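Local atomic coordinates of uncharacterized protein (Staphylococcus aureus subsp. aureus, PDB entry 3H04), a protein that is of unknown function but belongs to the alpha/beta-hydrolase clan and is probably a serine hydrolase, perhaps an esterase. Residues 97-111 with 118-131. Sequence-based numbering, arbitrary orientation.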
loop_
_atom_site.group_PDB
_atom_site.type_symbol
_atom_site.label_atom_id
_atom_site.label_comp_id
_atom_site.label_asym_id
_atom_site.label_seq_id
_atom_site.Cartn_x
_atom_site.Cartn_y
_atom_site.Cartn_z
ATOM N N PRO A 97 -1.830 12.839 15.976
ATOM C CA PRO A 97 -1.940 11.407 15.679
ATOM C C PRO A 97 -1.644 11.146 14.222
ATOM O O PRO A 97 -2.036 11.940 13.386
ATOM C CB PRO A 97 -3.408 11.094 15.984
ATOM C CG PRO A 97 -3.757 12.127 17.103
ATOM C CD PRO A 97 -3.068 13.360 16.589
ATOM N N ILE A 98 -0.965 10.047 13.934
ATOM C CA ILE A 98 -0.596 9.711 12.557
ATOM C C ILE A 98 -0.903 8.227 12.268
ATOM O O ILE A 98 -0.665 7.352 13.117
ATOM C CB ILE A 98 0.880 10.150 12.280
ATOM C CG1 ILE A 98 1.247 10.034 10.808
ATOM C CG2 ILE A 98 1.867 9.414 13.179
ATOM C CD1 ILE A 98 2.507 10.869 10.426
ATOM N N PHE A 99 -1.453 7.979 11.074
ATOM C CA PHE A 99 -1.829 6.665 10.611
ATOM C C PHE A 99 -1.280 6.378 9.207
ATOM O O PHE A 99 -1.115 7.299 8.390
ATOM C CB PHE A 99 -3.358 6.585 10.555
ATOM C CG PHE A 99 -4.021 6.961 11.863
ATOM C CD1 PHE A 99 -4.214 6.012 12.832
ATOM C CD2 PHE A 99 -4.391 8.276 12.127
ATOM C CE1 PHE A 99 -4.799 6.346 14.044
ATOM C CE2 PHE A 99 -4.950 8.607 13.310
ATOM C CZ PHE A 99 -5.178 7.643 14.263
ATOM N N THR A 100 -1.089 5.098 8.917
ATOM C CA THR A 100 -0.781 4.659 7.544
ATOM C C THR A 100 -1.995 3.917 6.997
ATOM O O THR A 100 -2.689 3.177 7.717
ATOM C CB THR A 100 0.502 3.839 7.460
ATOM O OG1 THR A 100 0.442 2.687 8.337
ATOM C CG2 THR A 100 1.737 4.737 7.853
ATOM N N PHE A 101 -2.294 4.180 5.739
ATOM C CA PHE A 101 -3.438 3.612 5.046
ATOM C C PHE A 101 -2.871 3.175 3.733
ATOM O O PHE A 101 -2.407 4.030 2.981
ATOM C CB PHE A 101 -4.543 4.659 4.868
ATOM C CG PHE A 101 -5.637 4.242 3.912
ATOM C CD1 PHE A 101 -5.923 2.910 3.702
ATOM C CD2 PHE A 101 -6.360 5.201 3.215
ATOM C CE1 PHE A 101 -6.955 2.504 2.856
ATOM C CE2 PHE A 101 -7.372 4.819 2.322
ATOM C CZ PHE A 101 -7.688 3.479 2.156
ATOM N N GLY A 102 -2.842 1.861 3.488
ATOM C CA GLY A 102 -2.437 1.321 2.192
ATOM C C GLY A 102 -3.467 0.390 1.585
ATOM O O GLY A 102 -4.341 -0.187 2.281
ATOM N N ARG A 103 -3.387 0.253 0.270
ATOM C CA ARG A 103 -4.172 -0.702 -0.480
ATOM C C ARG A 103 -3.202 -1.581 -1.192
ATOM O O ARG A 103 -2.276 -1.101 -1.861
ATOM C CB ARG A 103 -5.142 -0.021 -1.455
ATOM C CG ARG A 103 -6.066 0.954 -0.707
ATOM C CD ARG A 103 -7.241 1.450 -1.455
ATOM N NE ARG A 103 -6.875 2.173 -2.687
ATOM C CZ ARG A 103 -7.734 2.545 -3.646
ATOM N NH1 ARG A 103 -9.021 2.268 -3.560
ATOM N NH2 ARG A 103 -7.296 3.220 -4.699
ATOM N N SER A 104 -3.446 -2.882 -1.075
ATOM C CA SER A 104 -2.682 -3.901 -1.758
ATOM C C SER A 104 -1.209 -3.791 -1.273
ATOM O O SER A 104 -0.945 -3.807 -0.074
ATOM C CB SER A 104 -2.897 -3.793 -3.286
ATOM O OG SER A 104 -2.538 -5.013 -3.891
ATOM N N SER A 105 -0.244 -3.679 -2.182
ATOM C CA SER A 105 1.141 -3.513 -1.811
ATOM C C SER A 105 1.411 -2.237 -1.007
ATOM O O SER A 105 2.368 -2.185 -0.256
ATOM C CB SER A 105 2.005 -3.509 -3.081
ATOM O OG SER A 105 1.493 -2.556 -4.049
ATOM N N GLY A 106 0.584 -1.208 -1.145
ATOM C CA GLY A 106 0.684 -0.059 -0.265
ATOM C C GLY A 106 0.420 -0.364 1.192
ATOM O O GLY A 106 0.971 0.315 2.090
ATOM N N ALA A 107 -0.448 -1.359 1.447
ATOM C CA ALA A 107 -0.733 -1.785 2.819
ATOM C C ALA A 107 0.464 -2.521 3.392
ATOM O O ALA A 107 0.798 -2.351 4.574
ATOM C CB ALA A 107 -2.038 -2.656 2.905
ATOM N N TYR A 108 1.162 -3.300 2.562
ATOM C CA TYR A 108 2.464 -3.875 2.963
ATOM C C TYR A 108 3.463 -2.781 3.392
ATOM O O TYR A 108 4.009 -2.839 4.514
ATOM C CB TYR A 108 3.048 -4.679 1.790
ATOM C CG TYR A 108 4.471 -5.174 1.954
ATOM C CD1 TYR A 108 4.821 -6.072 2.942
ATOM C CD2 TYR A 108 5.455 -4.736 1.093
ATOM C CE1 TYR A 108 6.118 -6.564 3.041
ATOM C CE2 TYR A 108 6.710 -5.226 1.158
ATOM C CZ TYR A 108 7.060 -6.118 2.163
ATOM O OH TYR A 108 8.340 -6.592 2.213
ATOM N N LEU A 109 3.642 -1.764 2.552
ATOM C CA LEU A 109 4.505 -0.632 2.915
ATOM C C LEU A 109 4.033 0.097 4.188
ATOM O O LEU A 109 4.856 0.516 5.011
ATOM C CB LEU A 109 4.664 0.337 1.766
ATOM C CG LEU A 109 5.326 -0.309 0.524
ATOM C CD1 LEU A 109 5.188 0.552 -0.752
ATOM C CD2 LEU A 109 6.761 -0.742 0.749
ATOM N N SER A 110 2.720 0.233 4.343
ATOM C CA SER A 110 2.128 0.868 5.524
ATOM C C SER A 110 2.399 0.071 6.807
ATOM O O SER A 110 2.648 0.648 7.865
ATOM C CB SER A 110 0.631 1.048 5.369
ATOM O OG SER A 110 0.337 1.900 4.303
ATOM N N LEU A 111 2.419 -1.250 6.697
ATOM C CA LEU A 111 2.739 -2.095 7.837
ATOM C C LEU A 111 4.214 -2.053 8.179
ATOM O O LEU A 111 4.539 -2.133 9.376
ATOM C CB LEU A 111 2.282 -3.523 7.609
ATOM C CG LEU A 111 0.753 -3.747 7.669
ATOM C CD1 LEU A 111 0.420 -4.996 6.811
ATOM C CD2 LEU A 111 0.262 -3.897 9.117
ATOM N N ASP A 118 6.932 5.020 14.973
ATOM C CA ASP A 118 5.930 4.973 16.005
ATOM C C ASP A 118 4.698 5.703 15.513
ATOM O O ASP A 118 4.729 6.916 15.345
ATOM C CB ASP A 118 6.486 5.602 17.292
ATOM C CG ASP A 118 7.538 4.719 17.954
ATOM O OD1 ASP A 118 7.319 3.471 18.034
ATOM O OD2 ASP A 118 8.606 5.266 18.342
ATOM N N ILE A 119 3.640 4.960 15.195
ATOM C CA ILE A 119 2.396 5.552 14.674
ATOM C C ILE A 119 1.195 5.068 15.463
ATOM O O ILE A 119 1.310 4.147 16.257
ATOM C CB ILE A 119 2.212 5.262 13.153
ATOM C CG1 ILE A 119 1.832 3.822 12.878
ATOM C CG2 ILE A 119 3.504 5.695 12.365
ATOM C CD1 ILE A 119 1.688 3.511 11.411
ATOM N N ASP A 120 0.022 5.634 15.201
ATOM C CA ASP A 120 -1.167 5.356 16.043
ATOM C C ASP A 120 -2.121 4.289 15.528
ATOM O O ASP A 120 -3.005 3.816 16.249
ATOM C CB ASP A 120 -1.891 6.669 16.277
ATOM C CG ASP A 120 -0.973 7.672 16.916
ATOM O OD1 ASP A 120 -0.780 7.533 18.113
ATOM O OD2 ASP A 120 -0.364 8.520 16.225
ATOM N N GLY A 121 -1.928 3.884 14.284
ATOM C CA GLY A 121 -2.753 2.841 13.696
ATOM C C GLY A 121 -2.463 2.621 12.236
ATOM O O GLY A 121 -1.825 3.447 11.595
ATOM N N VAL A 122 -2.970 1.500 11.710
ATOM C CA VAL A 122 -2.778 1.131 10.318
ATOM C C VAL A 122 -4.089 0.676 9.726
ATOM O O VAL A 122 -4.842 -0.087 10.385
ATOM C CB VAL A 122 -1.790 -0.093 10.144
ATOM C CG1 VAL A 122 -1.701 -0.489 8.625
ATOM C CG2 VAL A 122 -0.409 0.261 10.687
ATOM N N ILE A 123 -4.374 1.151 8.511
ATOM C CA ILE A 123 -5.516 0.717 7.727
ATOM C C ILE A 123 -4.968 -0.094 6.567
ATOM O O ILE A 123 -4.211 0.432 5.771
ATOM C CB ILE A 123 -6.338 1.876 7.206
ATOM C CG1 ILE A 123 -6.616 2.873 8.353
ATOM C CG2 ILE A 123 -7.607 1.340 6.478
ATOM C CD1 ILE A 123 -6.766 4.281 7.882
ATOM N N ASP A 124 -5.334 -1.376 6.519
ATOM C CA ASP A 124 -4.772 -2.391 5.607
ATOM C C ASP A 124 -5.891 -2.894 4.745
ATOM O O ASP A 124 -6.720 -3.706 5.194
ATOM C CB ASP A 124 -4.165 -3.536 6.434
ATOM C CG ASP A 124 -3.842 -4.802 5.634
ATOM O OD1 ASP A 124 -3.838 -4.814 4.377
ATOM O OD2 ASP A 124 -3.616 -5.842 6.334
ATOM N N PHE A 125 -5.949 -2.379 3.508
ATOM C CA PHE A 125 -6.919 -2.875 2.534
ATOM C C PHE A 125 -6.201 -3.907 1.652
ATOM O O PHE A 125 -5.274 -3.559 0.909
ATOM C CB PHE A 125 -7.477 -1.756 1.666
ATOM C CG PHE A 125 -8.639 -0.998 2.253
ATOM C CD1 PHE A 125 -8.934 -0.990 3.631
ATOM C CD2 PHE A 125 -9.448 -0.261 1.401
ATOM C CE1 PHE A 125 -10.017 -0.220 4.139
ATOM C CE2 PHE A 125 -10.491 0.459 1.878
ATOM C CZ PHE A 125 -10.795 0.494 3.249
ATOM N N TYR A 126 -6.588 -5.179 1.799
ATOM C CA TYR A 126 -6.121 -6.284 0.976
ATOM C C TYR A 126 -4.611 -6.347 0.697
ATOM O O TYR A 126 -4.180 -6.604 -0.447
ATOM C CB TYR A 126 -6.915 -6.434 -0.314
ATOM C CG TYR A 126 -7.312 -5.150 -1.015
ATOM C CD1 TYR A 126 -6.426 -4.509 -1.888
ATOM C CD2 TYR A 126 -8.521 -4.535 -0.742
ATOM C CE1 TYR A 126 -6.757 -3.282 -2.540
ATOM C CE2 TYR A 126 -8.869 -3.329 -1.408
ATOM C CZ TYR A 126 -7.991 -2.726 -2.302
ATOM O OH TYR A 126 -8.307 -1.539 -2.909
ATOM N N GLY A 127 -3.842 -6.125 1.755
ATOM C CA GLY A 127 -2.394 -6.205 1.729
ATOM C C GLY A 127 -1.886 -7.460 2.466
ATOM O O GLY A 127 -2.587 -8.489 2.618
ATOM N N TYR A 128 -0.649 -7.341 2.894
ATOM C CA TYR A 128 0.119 -8.448 3.402
ATOM C C TYR A 128 1.273 -7.894 4.203
ATOM O O TYR A 128 1.656 -6.762 4.000
ATOM C CB TYR A 128 0.665 -9.297 2.249
ATOM C CG TYR A 128 1.251 -8.539 1.075
ATOM C CD1 TYR A 128 2.615 -8.292 0.998
ATOM C CD2 TYR A 128 0.430 -8.033 0.058
ATOM C CE1 TYR A 128 3.165 -7.592 -0.081
ATOM C CE2 TYR A 128 0.982 -7.341 -1.064
ATOM C CZ TYR A 128 2.344 -7.152 -1.110
ATOM O OH TYR A 128 2.908 -6.468 -2.129
ATOM N N SER A 129 1.840 -8.720 5.076
ATOM C CA SER A 129 2.942 -8.322 5.981
ATOM C C SER A 129 4.293 -8.979 5.624
ATOM O O SER A 129 5.275 -8.898 6.379
ATOM C CB SER A 129 2.555 -8.733 7.403
ATOM O OG SER A 129 2.463 -10.165 7.545
ATOM N N ARG A 130 4.290 -9.744 4.545
ATOM C CA ARG A 130 5.470 -10.530 4.178
ATOM C C ARG A 130 5.434 -10.782 2.672
ATOM O O ARG A 130 4.352 -10.801 2.072
ATOM C CB ARG A 130 5.482 -11.844 4.963
ATOM C CG ARG A 130 4.133 -12.545 4.850
ATOM C CD ARG A 130 4.012 -13.854 5.587
ATOM N NE ARG A 130 2.668 -14.414 5.381
ATOM C CZ ARG A 130 2.244 -15.543 5.946
ATOM N NH1 ARG A 130 3.038 -16.223 6.748
ATOM N NH2 ARG A 130 1.023 -16.005 5.703
ATOM N N ILE A 131 6.611 -10.930 2.071
ATOM C CA ILE A 131 6.737 -11.339 0.652
ATOM C C ILE A 131 7.165 -12.790 0.479
ATOM O O ILE A 131 6.949 -13.357 -0.592
ATOM C CB ILE A 131 7.666 -10.422 -0.155
ATOM C CG1 ILE A 131 9.041 -10.306 0.459
ATOM C CG2 ILE A 131 7.047 -9.013 -0.224
ATOM C CD1 ILE A 131 9.994 -9.537 -0.395
#
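Strands 98-103 and 121-125 are parallel neighbours in the central sheet of an alpha/beta-hydrolase fold, and the helix starting at Ser105 makes the beta-alpha-beta crossover between them. Thr100, Gly102 and Ser104 donate their N-H to Gly121 O, Ile123 O and Phe125 O, while Ile123 N and Phe125 N donate back to Thr100 O and Gly102 O. At the start of the pair, Asp120 and Ile98 hold each other twice. Asp120 N gives to Ile98 O, and Ile98 N gives to the anti side of Asp120 OD2 (2.8 Å).

On the sheet face shared by Phe101, Ile123 and Phe125, the rings of Phe101 and Phe125 form a T-shaped pair. The edge atom Phe101 CE1 stands over the centre of the Phe125 ring, with the planes at 74°. Phe101 CD1 also touches Ile123 CG2 (3.6 Å). Helix 256-273 packs on this face.

On the other face, the methyl Ala107 CB touches Asp124 OD1 (3.2 Å); the same oxygen accepts a hydrogen bond from Gly127 N, an Asx motif. Beyond the strand end, Tyr108 CB makes a CH-pi contact over one face of the Tyr128 ring, 3.8 Å from its centroid. With CG anti to the backbone N, the Tyr108 ring runs on nearly parallel but slid aside, its hydroxyl beside Ile131 CG2 and bonded to Tyr199 O.

Ser104 sits on a probable nucleophile elbow, with strained backbone angles (phi 61°, psi -127°). Its OG bonds His248 NE2, consistent with a Ser-His-Asp triad completed by Asp220. The last rung of the ladder holds the Ser104 backbone at this strained turn, consistent with a fixed position for OG facing His248.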